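Local coordinates for phosphotriesterase homology protein (Escherichia coli, PDB 1BF6) that hydrolyses phosphorylated glyceryl acetates, and also acts on aromatic acetates and propionates, as a monomeric two-zinc member of the phosphotriesterase family, at residues R60-L66 with I112-L117; V77-Y83 with A119-I125; C186-D190 with Y215-R221. All blocks are in the same frame, centred on the assembly; numbering follows the deposited sequence.

Interaction 1: R60-L66 with I112-L117; sequences RNAQFML and IDGTEL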
loop_
_atom_site.group_PDB
_atom_site.type_symbol
_atom_site.label_atom_id
_atom_site.label_comp_id
_atom_site.label_asym_id
_atom_site.label_seq_id
_atom_site.Cartn_x
_atom_site.Cartn_y
_atom_site.Cartn_z
ATOM N N ARG A 60 -4.494 -8.185 -10.671
ATOM C CA ARG A 60 -5.431 -7.069 -10.569
ATOM C C ARG A 60 -6.681 -7.334 -11.408
ATOM O O ARG A 60 -6.629 -8.025 -12.428
ATOM C CB ARG A 60 -4.754 -5.767 -11.039
ATOM C CG ARG A 60 -5.598 -4.479 -10.871
ATOM C CD ARG A 60 -4.888 -3.260 -11.497
ATOM N NE ARG A 60 -4.818 -3.391 -12.953
ATOM C CZ ARG A 60 -3.838 -2.909 -13.717
ATOM N NH1 ARG A 60 -2.827 -2.237 -13.183
ATOM N NH2 ARG A 60 -3.839 -3.168 -15.017
ATOM N N ASN A 61 -7.802 -6.770 -10.973
ATOM C CA ASN A 61 -9.068 -6.912 -11.669
ATOM C C ASN A 61 -9.824 -5.603 -11.521
ATOM O O ASN A 61 -10.571 -5.411 -10.552
ATOM C CB ASN A 61 -9.881 -8.055 -11.061
ATOM C CG ASN A 61 -11.042 -8.476 -11.929
ATOM O OD1 ASN A 61 -11.305 -9.669 -12.062
ATOM N ND2 ASN A 61 -11.764 -7.516 -12.502
ATOM N N ALA A 62 -9.645 -4.715 -12.497
ATOM C CA ALA A 62 -10.290 -3.409 -12.490
ATOM C C ALA A 62 -11.815 -3.482 -12.400
ATOM O O ALA A 62 -12.425 -2.720 -11.655
ATOM C CB ALA A 62 -9.868 -2.602 -13.735
ATOM N N GLN A 63 -12.427 -4.413 -13.125
ATOM C CA GLN A 63 -13.879 -4.534 -13.110
ATOM C C GLN A 63 -14.404 -4.871 -11.714
ATOM O O GLN A 63 -15.389 -4.290 -11.253
ATOM C CB GLN A 63 -14.353 -5.572 -14.123
ATOM C CG GLN A 63 -15.835 -5.504 -14.372
ATOM C CD GLN A 63 -16.272 -4.137 -14.856
ATOM O OE1 GLN A 63 -15.825 -3.668 -15.904
ATOM N NE2 GLN A 63 -17.133 -3.480 -14.090
ATOM N N PHE A 64 -13.697 -5.771 -11.039
ATOM C CA PHE A 64 -14.037 -6.207 -9.686
ATOM C C PHE A 64 -14.029 -5.006 -8.754
ATOM O O PHE A 64 -14.906 -4.870 -7.895
ATOM C CB PHE A 64 -12.994 -7.222 -9.224
ATOM C CG PHE A 64 -13.308 -7.879 -7.908
ATOM C CD1 PHE A 64 -13.009 -7.247 -6.704
ATOM C CD2 PHE A 64 -13.836 -9.169 -7.876
ATOM C CE1 PHE A 64 -13.228 -7.894 -5.488
ATOM C CE2 PHE A 64 -14.057 -9.823 -6.670
ATOM C CZ PHE A 64 -13.753 -9.188 -5.481
ATOM N N MET A 65 -13.019 -4.146 -8.915
ATOM C CA MET A 65 -12.895 -2.944 -8.089
ATOM C C MET A 65 -13.997 -1.933 -8.418
ATOM O O MET A 65 -14.545 -1.294 -7.515
ATOM C CB MET A 65 -11.501 -2.323 -8.236
ATOM C CG MET A 65 -10.371 -3.252 -7.771
ATOM S SD MET A 65 -8.739 -2.501 -7.670
ATOM C CE MET A 65 -8.271 -2.466 -9.420
ATOM N N LEU A 66 -14.332 -1.807 -9.704
ATOM C CA LEU A 66 -15.391 -0.895 -10.141
ATOM C C LEU A 66 -16.718 -1.355 -9.542
ATOM O O LEU A 66 -17.547 -0.534 -9.125
ATOM C CB LEU A 66 -15.524 -0.902 -11.670
ATOM C CG LEU A 66 -14.491 -0.126 -12.499
ATOM C CD1 LEU A 66 -14.699 -0.437 -13.979
ATOM C CD2 LEU A 66 -14.626 1.377 -12.227
ATOM N N ILE A 112 -7.074 0.925 -17.069
ATOM C CA ILE A 112 -6.530 -0.381 -16.738
ATOM C C ILE A 112 -7.507 -1.511 -17.045
ATOM O O ILE A 112 -8.725 -1.336 -16.995
ATOM C CB ILE A 112 -6.078 -0.484 -15.255
ATOM C CG1 ILE A 112 -7.232 -0.144 -14.304
ATOM C CG2 ILE A 112 -4.844 0.379 -15.010
ATOM C CD1 ILE A 112 -6.914 -0.461 -12.854
ATOM N N ASP A 113 -6.945 -2.650 -17.432
ATOM C CA ASP A 113 -7.703 -3.856 -17.746
ATOM C C ASP A 113 -8.890 -3.687 -18.690
ATOM O O ASP A 113 -9.906 -4.380 -18.558
ATOM C CB ASP A 113 -8.130 -4.555 -16.445
ATOM C CG ASP A 113 -6.967 -4.761 -15.477
ATOM O OD1 ASP A 113 -5.849 -5.097 -15.931
ATOM O OD2 ASP A 113 -7.158 -4.578 -14.251
ATOM N N GLY A 114 -8.758 -2.767 -19.642
ATOM C CA GLY A 114 -9.815 -2.545 -20.613
ATOM C C GLY A 114 -11.040 -1.820 -20.095
ATOM O O GLY A 114 -12.065 -1.794 -20.767
ATOM N N THR A 115 -10.936 -1.206 -18.920
ATOM C CA THR A 115 -12.061 -0.483 -18.339
ATOM C C THR A 115 -11.798 1.022 -18.329
ATOM O O THR A 115 -10.707 1.487 -18.677
ATOM C CB THR A 115 -12.343 -0.927 -16.863
ATOM O OG1 THR A 115 -11.285 -0.470 -16.010
ATOM C CG2 THR A 115 -12.437 -2.440 -16.752
ATOM N N GLU A 116 -12.788 1.761 -17.844
ATOM C CA GLU A 116 -12.721 3.210 -17.728
ATOM C C GLU A 116 -11.897 3.624 -16.496
ATOM O O GLU A 116 -11.489 4.779 -16.381
ATOM C CB GLU A 116 -14.143 3.787 -17.638
ATOM C CG GLU A 116 -14.928 3.403 -16.351
ATOM C CD GLU A 116 -15.798 2.141 -16.475
ATOM O OE1 GLU A 116 -15.539 1.270 -17.347
ATOM O OE2 GLU A 116 -16.756 2.021 -15.672
ATOM N N LEU A 117 -11.654 2.687 -15.579
ATOM C CA LEU A 117 -10.873 2.972 -14.372
ATOM C C LEU A 117 -9.400 3.213 -14.730
ATOM O O LEU A 117 -8.851 2.534 -15.600
ATOM C CB LEU A 117 -10.992 1.803 -13.363
ATOM C CG LEU A 117 -10.307 1.934 -11.990
ATOM C CD1 LEU A 117 -10.830 3.181 -11.261
ATOM C CD2 LEU A 117 -10.543 0.693 -11.136
HETATM O O HOH W 1 -5.016 -7.456 -14.497
HETATM O O HOH W 2 -18.498 -0.595 -14.378
HETATM O O HOH W 3 -16.129 -1.437 -17.284
#
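The carboxylate of D113 holds both a guanidinium and the start of a helix: its OD2 accepts from R60 NE at 2.9 Å and from the backbone N of A62 at 3.0 Å. The two donors use different sides of that oxygen, NE the syn side and the amide the anti side. R60 grips side-on, its NH2 reaching D113 OD1 at 2.9 Å, and both bonds are nearly straight (171° and 167° at the hydrogen). Both acceptors lie near the guanidinium plane, yet the two charged planes are turned 45° apart, so OD1 is met from above the carboxylate plane. NH2 also forms a salt bridge with E107, and NH1 probably donates to C79 O. One guanidinium face is covered, off-centre, by I112 CB, 3.5 Å from R60 NH2. D113 sits in a type I' turn, I112 to T115, facing the first turn of helix 62-72, with N61 as N-cap. T115 OG1 closes this turn by donating to I112 O and also accepts from L117 N, two residues on, which makes an ST turn. A62 CB touches both I112 CG1 (3.6 Å) and T115 OG1 (3.4 Å). Farther along the helix L66 CD2 lies on L117 CB at 3.8 Å, the two leucine side chains running antiparallel as they pass. At the outer end one water joins Q63 OE1 to E116 OE1, while Q63 NE2 bonds D67.

Interaction 2: V77-Y83 with A119-I125; sequences VACTGYY and AGIIAEI. With ZN (zinc ion), chain C; ZN (zinc ion), chain D.
Backbone hydrogen bonds join the two segments in parallel register around T80 and I122. T80 N donates to I121 O (3.0 Å), and A123 N returns a bond to T80 O (2.8 Å). Before the corner at I121, G120 N donates to A78 O at 2.8 Å. Among apolar contacts, C79 CB touches I121 CG2 (3.6 Å) and A123 CB (3.7 Å), and T80 CB meets A119 CB at 3.7 Å, while T80 OG1 bonds E107. Metal bonds occupy the far end. A cis peptide precedes E124, whose side chain runs extended beyond CG, and its carboxylate bridges the zinc ions: E124 OE1 binds the zinc ion also held by H157 and H185 (2.2 Å), and E124 OE2 the zinc ion also held by H11, H13 and D242 (2.4 Å). The Y83 ring runs beside the E124 side chain in the same direction, its plane 63° from the carboxylate. In this TIM-barrel hydrolase the contact joins strand 75-80 to strand 122-126, their short axes 68° apart; strand 154-157 lies beside the latter, and helices 97-109 and 134-150 pack against I122.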
loop_
_atom_site.group_PDB
_atom_site.type_symbol
_atom_site.label_atom_id
_atom_site.label_comp_id
_atom_site.label_asym_id
_atom_site.label_seq_id
_atom_site.Cartn_x
_atom_site.Cartn_y
_atom_site.Cartn_z
ATOM N N VAL A 77 -8.696 3.428 -4.995
ATOM C CA VAL A 77 -7.649 3.975 -5.844
ATOM C C VAL A 77 -6.806 2.800 -6.339
ATOM O O VAL A 77 -6.145 2.132 -5.544
ATOM C CB VAL A 77 -6.737 4.968 -5.088
ATOM C CG1 VAL A 77 -5.600 5.446 -6.005
ATOM C CG2 VAL A 77 -7.568 6.159 -4.577
ATOM N N ALA A 78 -6.874 2.541 -7.644
ATOM C CA ALA A 78 -6.120 1.464 -8.286
ATOM C C ALA A 78 -4.651 1.842 -8.541
ATOM O O ALA A 78 -4.295 3.022 -8.527
ATOM C CB ALA A 78 -6.810 1.065 -9.589
ATOM N N CYS A 79 -3.795 0.843 -8.762
ATOM C CA CYS A 79 -2.373 1.107 -9.006
ATOM C C CYS A 79 -1.825 0.522 -10.313
ATOM O O CYS A 79 -2.510 -0.219 -11.029
ATOM C CB CYS A 79 -1.528 0.572 -7.850
ATOM S SG CYS A 79 -1.408 -1.252 -7.766
ATOM N N THR A 80 -0.589 0.905 -10.623
ATOM C CA THR A 80 0.129 0.405 -11.801
ATOM C C THR A 80 1.581 0.173 -11.396
ATOM O O THR A 80 2.142 0.935 -10.598
ATOM C CB THR A 80 0.092 1.392 -13.022
ATOM O OG1 THR A 80 0.842 0.814 -14.103
ATOM C CG2 THR A 80 0.707 2.747 -12.673
ATOM N N GLY A 81 2.185 -0.900 -11.907
ATOM C CA GLY A 81 3.577 -1.168 -11.583
ATOM C C GLY A 81 3.960 -2.632 -11.706
ATOM O O GLY A 81 3.259 -3.411 -12.352
ATOM N N TYR A 82 5.112 -2.973 -11.146
ATOM C CA TYR A 82 5.610 -4.349 -11.126
ATOM C C TYR A 82 6.011 -4.651 -9.683
ATOM O O TYR A 82 6.577 -3.799 -8.986
ATOM C CB TYR A 82 6.767 -4.547 -12.114
ATOM C CG TYR A 82 6.284 -4.700 -13.548
ATOM C CD1 TYR A 82 6.087 -3.581 -14.367
ATOM C CD2 TYR A 82 5.984 -5.965 -14.075
ATOM C CE1 TYR A 82 5.599 -3.716 -15.666
ATOM C CE2 TYR A 82 5.500 -6.113 -15.376
ATOM C CZ TYR A 82 5.305 -4.984 -16.167
ATOM O OH TYR A 82 4.774 -5.120 -17.433
ATOM N N TYR A 83 5.718 -5.876 -9.252
ATOM C CA TYR A 83 5.927 -6.327 -7.876
ATOM C C TYR A 83 7.349 -6.481 -7.328
ATOM O O TYR A 83 7.873 -5.564 -6.708
ATOM C CB TYR A 83 5.095 -7.592 -7.673
ATOM C CG TYR A 83 4.886 -8.021 -6.237
ATOM C CD1 TYR A 83 4.942 -7.106 -5.190
ATOM C CD2 TYR A 83 4.636 -9.360 -5.935
ATOM C CE1 TYR A 83 4.760 -7.517 -3.876
ATOM C CE2 TYR A 83 4.448 -9.781 -4.637
ATOM C CZ TYR A 83 4.515 -8.860 -3.608
ATOM O OH TYR A 83 4.371 -9.311 -2.319
ATOM N N ALA A 119 -5.279 4.006 -13.172
ATOM C CA ALA A 119 -4.407 3.858 -12.016
ATOM C C ALA A 119 -4.149 5.253 -11.423
ATOM O O ALA A 119 -3.870 6.216 -12.158
ATOM C CB ALA A 119 -3.086 3.202 -12.414
ATOM N N GLY A 120 -4.292 5.366 -10.103
ATOM C CA GLY A 120 -4.061 6.631 -9.434
ATOM C C GLY A 120 -2.743 6.705 -8.692
ATOM O O GLY A 120 -2.409 7.757 -8.142
ATOM N N ILE A 121 -1.973 5.613 -8.685
ATOM C CA ILE A 121 -0.690 5.563 -7.985
ATOM C C ILE A 121 0.191 4.484 -8.635
ATOM O O ILE A 121 -0.331 3.563 -9.264
ATOM C CB ILE A 121 -0.912 5.238 -6.448
ATOM C CG1 ILE A 121 0.359 5.464 -5.634
ATOM C CG2 ILE A 121 -1.403 3.798 -6.266
ATOM C CD1 ILE A 121 0.116 5.501 -4.118
ATOM N N ILE A 122 1.505 4.670 -8.566
ATOM C CA ILE A 122 2.485 3.712 -9.110
ATOM C C ILE A 122 2.795 2.879 -7.884
ATOM O O ILE A 122 3.496 3.321 -6.966
ATOM C CB ILE A 122 3.760 4.417 -9.608
ATOM C CG1 ILE A 122 3.421 5.345 -10.783
ATOM C CG2 ILE A 122 4.836 3.380 -9.957
ATOM C CD1 ILE A 122 4.400 6.465 -10.945
ATOM N N ALA A 123 2.340 1.634 -7.897
ATOM C CA ALA A 123 2.490 0.842 -6.669
ATOM C C ALA A 123 2.202 -0.644 -6.914
ATOM O O ALA A 123 1.645 -0.906 -7.956
ATOM C CB ALA A 123 1.363 1.305 -5.718
ATOM N N GLU A 124 2.213 -1.624 -6.009
ATOM C CA GLU A 124 3.193 -1.704 -5.018
ATOM C C GLU A 124 4.547 -2.101 -5.620
ATOM O O GLU A 124 4.554 -3.188 -6.211
ATOM C CB GLU A 124 2.991 -2.447 -3.671
ATOM C CG GLU A 124 2.676 -3.946 -3.856
ATOM C CD GLU A 124 2.505 -4.528 -2.400
ATOM O OE1 GLU A 124 3.577 -4.314 -1.916
ATOM O OE2 GLU A 124 1.385 -4.985 -2.465
ATOM N N ILE A 125 5.508 -1.188 -5.697
ATOM C CA ILE A 125 6.774 -1.546 -6.305
ATOM C C ILE A 125 7.730 -2.000 -5.228
ATOM O O ILE A 125 8.065 -1.254 -4.306
ATOM C CB ILE A 125 7.308 -0.421 -7.242
ATOM C CG1 ILE A 125 7.624 0.849 -6.473
ATOM C CG2 ILE A 125 6.234 -0.083 -8.307
ATOM C CD1 ILE A 125 8.315 1.909 -7.339
HETATM ZN ZN ZN C . 0.393 -5.641 -0.406
HETATM ZN ZN ZN D . 3.734 -5.635 -0.164
#

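Interaction 3: C186-D190 with Y215-R221; sequences CDLKD and YYPDEKR. With SO4 (sulfate ion), chain F; SO4 (sulfate ion), chain E.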
loop_
_atom_site.group_PDB
_atom_site.type_symbol
_atom_site.label_atom_id
_atom_site.label_comp_id
_atom_site.label_asym_id
_atom_site.label_seq_id
_atom_site.Cartn_x
_atom_site.Cartn_y
_atom_site.Cartn_z
ATOM N N CYS A 186 7.000 -0.901 6.887
ATOM C CA CYS A 186 8.110 -0.505 7.749
ATOM C C CYS A 186 7.943 -1.077 9.152
ATOM O O CYS A 186 8.824 -0.919 9.997
ATOM C CB CYS A 186 8.192 1.020 7.856
ATOM S SG CYS A 186 8.541 1.872 6.307
ATOM N N ASP A 187 6.840 -1.794 9.357
ATOM C CA ASP A 187 6.486 -2.348 10.666
ATOM C C ASP A 187 6.531 -3.884 10.822
ATOM O O ASP A 187 5.623 -4.477 11.403
ATOM C CB ASP A 187 5.091 -1.821 11.048
ATOM C CG ASP A 187 3.991 -2.316 10.104
ATOM O OD1 ASP A 187 4.300 -2.706 8.950
ATOM O OD2 ASP A 187 2.800 -2.320 10.504
ATOM N N LEU A 188 7.590 -4.520 10.331
ATOM C CA LEU A 188 7.732 -5.974 10.462
ATOM C C LEU A 188 8.910 -6.375 11.359
ATOM O O LEU A 188 9.230 -7.554 11.509
ATOM C CB LEU A 188 7.816 -6.639 9.082
ATOM C CG LEU A 188 6.475 -6.703 8.350
ATOM C CD1 LEU A 188 6.652 -7.047 6.873
ATOM C CD2 LEU A 188 5.583 -7.709 9.041
ATOM N N LYS A 189 9.518 -5.379 11.996
ATOM C CA LYS A 189 10.642 -5.574 12.909
ATOM C C LYS A 189 10.918 -4.241 13.609
ATOM O O LYS A 189 10.317 -3.220 13.249
ATOM C CB LYS A 189 11.897 -6.019 12.144
ATOM C CG LYS A 189 12.476 -4.950 11.240
ATOM C CD LYS A 189 13.824 -5.354 10.709
ATOM C CE LYS A 189 14.307 -4.367 9.672
ATOM N NZ LYS A 189 15.589 -4.818 9.086
ATOM N N ASP A 190 11.771 -4.265 14.637
ATOM C CA ASP A 190 12.159 -3.051 15.354
ATOM C C ASP A 190 12.905 -2.314 14.251
ATOM O O ASP A 190 13.987 -2.730 13.838
ATOM C CB ASP A 190 13.090 -3.377 16.536
ATOM C CG ASP A 190 12.372 -4.128 17.682
ATOM O OD1 ASP A 190 11.131 -4.238 17.656
ATOM O OD2 ASP A 190 13.058 -4.606 18.617
ATOM N N TYR A 215 4.362 -12.312 12.465
ATOM C CA TYR A 215 5.554 -11.749 11.836
ATOM C C TYR A 215 6.191 -10.782 12.825
ATOM O O TYR A 215 7.400 -10.809 13.064
ATOM C CB TYR A 215 5.184 -10.958 10.574
ATOM C CG TYR A 215 4.809 -11.780 9.359
ATOM C CD1 TYR A 215 5.508 -12.944 9.027
ATOM C CD2 TYR A 215 3.790 -11.354 8.500
ATOM C CE1 TYR A 215 5.206 -13.656 7.866
ATOM C CE2 TYR A 215 3.479 -12.053 7.342
ATOM C CZ TYR A 215 4.188 -13.201 7.027
ATOM O OH TYR A 215 3.888 -13.887 5.870
ATOM N N TYR A 216 5.342 -9.947 13.420
ATOM C CA TYR A 216 5.772 -8.920 14.366
ATOM C C TYR A 216 4.532 -8.550 15.191
ATOM O O TYR A 216 3.437 -8.443 14.642
ATOM C CB TYR A 216 6.265 -7.714 13.557
ATOM C CG TYR A 216 6.971 -6.635 14.334
ATOM C CD1 TYR A 216 8.200 -6.874 14.944
ATOM C CD2 TYR A 216 6.427 -5.356 14.420
ATOM C CE1 TYR A 216 8.869 -5.853 15.624
ATOM C CE2 TYR A 216 7.085 -4.340 15.085
ATOM C CZ TYR A 216 8.297 -4.588 15.680
ATOM O OH TYR A 216 8.946 -3.563 16.324
ATOM N N PRO A 217 4.690 -8.348 16.510
ATOM C CA PRO A 217 3.529 -8.001 17.343
ATOM C C PRO A 217 2.996 -6.561 17.286
ATOM O O PRO A 217 3.768 -5.598 17.268
ATOM C CB PRO A 217 3.995 -8.388 18.745
ATOM C CG PRO A 217 5.459 -8.105 18.709
ATOM C CD PRO A 217 5.897 -8.567 17.334
ATOM N N ASP A 218 1.670 -6.433 17.271
ATOM C CA ASP A 218 0.994 -5.127 17.257
ATOM C C ASP A 218 1.452 -4.254 18.430
ATOM O O ASP A 218 1.484 -3.023 18.319
ATOM C CB ASP A 218 -0.535 -5.279 17.319
ATOM C CG ASP A 218 -1.171 -5.545 15.962
ATOM O OD1 ASP A 218 -0.521 -5.341 14.906
ATOM O OD2 ASP A 218 -2.349 -5.959 15.945
ATOM N N GLU A 219 1.776 -4.890 19.556
ATOM C CA GLU A 219 2.248 -4.168 20.736
ATOM C C GLU A 219 3.521 -3.386 20.402
ATOM O O GLU A 219 3.734 -2.274 20.895
ATOM C CB GLU A 219 2.527 -5.143 21.886
ATOM C CG GLU A 219 3.074 -4.462 23.138
ATOM C CD GLU A 219 3.407 -5.439 24.267
ATOM O OE1 GLU A 219 3.280 -6.671 24.062
ATOM O OE2 GLU A 219 3.801 -4.968 25.365
ATOM N N LYS A 220 4.372 -3.980 19.569
ATOM C CA LYS A 220 5.610 -3.332 19.162
ATOM C C LYS A 220 5.367 -2.274 18.086
ATOM O O LYS A 220 6.101 -1.295 18.017
ATOM C CB LYS A 220 6.644 -4.362 18.732
ATOM C CG LYS A 220 7.147 -5.191 19.893
ATOM C CD LYS A 220 8.314 -6.073 19.508
ATOM C CE LYS A 220 8.835 -6.804 20.741
ATOM N NZ LYS A 220 10.094 -7.553 20.472
ATOM N N ARG A 221 4.333 -2.466 17.269
ATOM C CA ARG A 221 3.963 -1.477 16.254
ATOM C C ARG A 221 3.487 -0.236 17.034
ATOM O O ARG A 221 3.859 0.900 16.719
ATOM C CB ARG A 221 2.817 -1.988 15.357
ATOM C CG ARG A 221 3.174 -3.167 14.437
ATOM C CD ARG A 221 2.031 -3.482 13.480
ATOM N NE ARG A 221 2.439 -4.497 12.508
ATOM C CZ ARG A 221 2.433 -5.813 12.727
ATOM N NH1 ARG A 221 2.011 -6.312 13.886
ATOM N NH2 ARG A 221 2.963 -6.631 11.822
HETATM S S SO4 F . 1.105 -12.757 3.776
HETATM O O1 SO4 F . 1.482 -14.142 4.044
HETATM O O2 SO4 F . 0.479 -12.672 2.388
HETATM O O3 SO4 F . 0.056 -12.210 4.783
HETATM O O4 SO4 F . 2.339 -11.867 3.899
HETATM S S SO4 E . 17.751 -3.179 6.455
HETATM O O1 SO4 E . 18.304 -4.474 6.844
HETATM O O2 SO4 E . 17.715 -3.067 4.931
HETATM O O3 SO4 E . 16.295 -2.976 6.960
HETATM O O4 SO4 E . 18.597 -2.072 7.085
HETATM O O HOH W 4 10.447 -9.359 13.267
#
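Y216 reaches across to the loop after strand 181-183, and its side chain can be followed atom by atom. CB lies 3.6 Å from L188 O. With CG anti to the backbone N (chi1 -170°), the ring is laid against the chain between L188 and K189: CG faces L188 C, and K189 N stands 3.5 Å above the ring plane, over its centre. Y216 CD2 approaches D187 O obliquely, while on the other edge of the ring CD1 and CE1 lie under K189 CA, which is over the same face; Y216 CE1 is 3.3 Å from K189 CA. CZ lies over the K189 carbonyl group. At the tip, Y216 OH donates to D190 OD1 at 2.6 Å, using the anti lone pair of an oxygen that lies near the ring plane. The short bond holds the end of a ring whose face is already packed on peptide.

A salt bridge forms the second half of the contact. R221 NE gives D187 OD2 a bond of 3.0 Å, bent to 137° at the hydrogen. The acceptor is in the guanidinium plane, but the donor lies well above the carboxylate plane, the two planes standing 81° apart. D187 OD1 bonds T209, whose hydroxyl also takes R221 NH2, while R221 NH1 makes a weak bond and salt bridge to D218 OD1. L188 CD2 packs on Y215 CB at 3.6 Å, and a water donates to L188 O and, weakly, to Y215 O. Together these contacts tie the loop after strand 181-183 to the loop after the neighbouring parallel strand 204-207 and the start of helix 218-230, with P217 at the N-cap position, on the rim of the TIM barrel; L188 follows shortly after the zinc ligand H185, with their side chains about 4 Å apart.

Overall arrangement
Along the chain, interactions 1 and 2 interlock, their segments alternating in the order 60-66, 77-83, 112-117, 119-125; interaction 3 follows after both have closed. The first two have centres 13 Å apart and touch directly: helix 62-72 leads into strand 75-80, where A78 CB meets I112, M65 and L117, and R60 also reaches this strand. This packing links the outer layer of the barrel to the strand pair that carries E124. Interaction 3 lies opposite across the chain's centre, 25 Å from interaction 2 and 33 Å from interaction 1 between centres. Its segments follow strands 181-183 and 204-207, of the same parallel sheet as strand 122-126. Interaction 2 supplies a bridging zinc ligand; interaction 3 only approaches the site, L188 lying about 8 Å from a zinc ion.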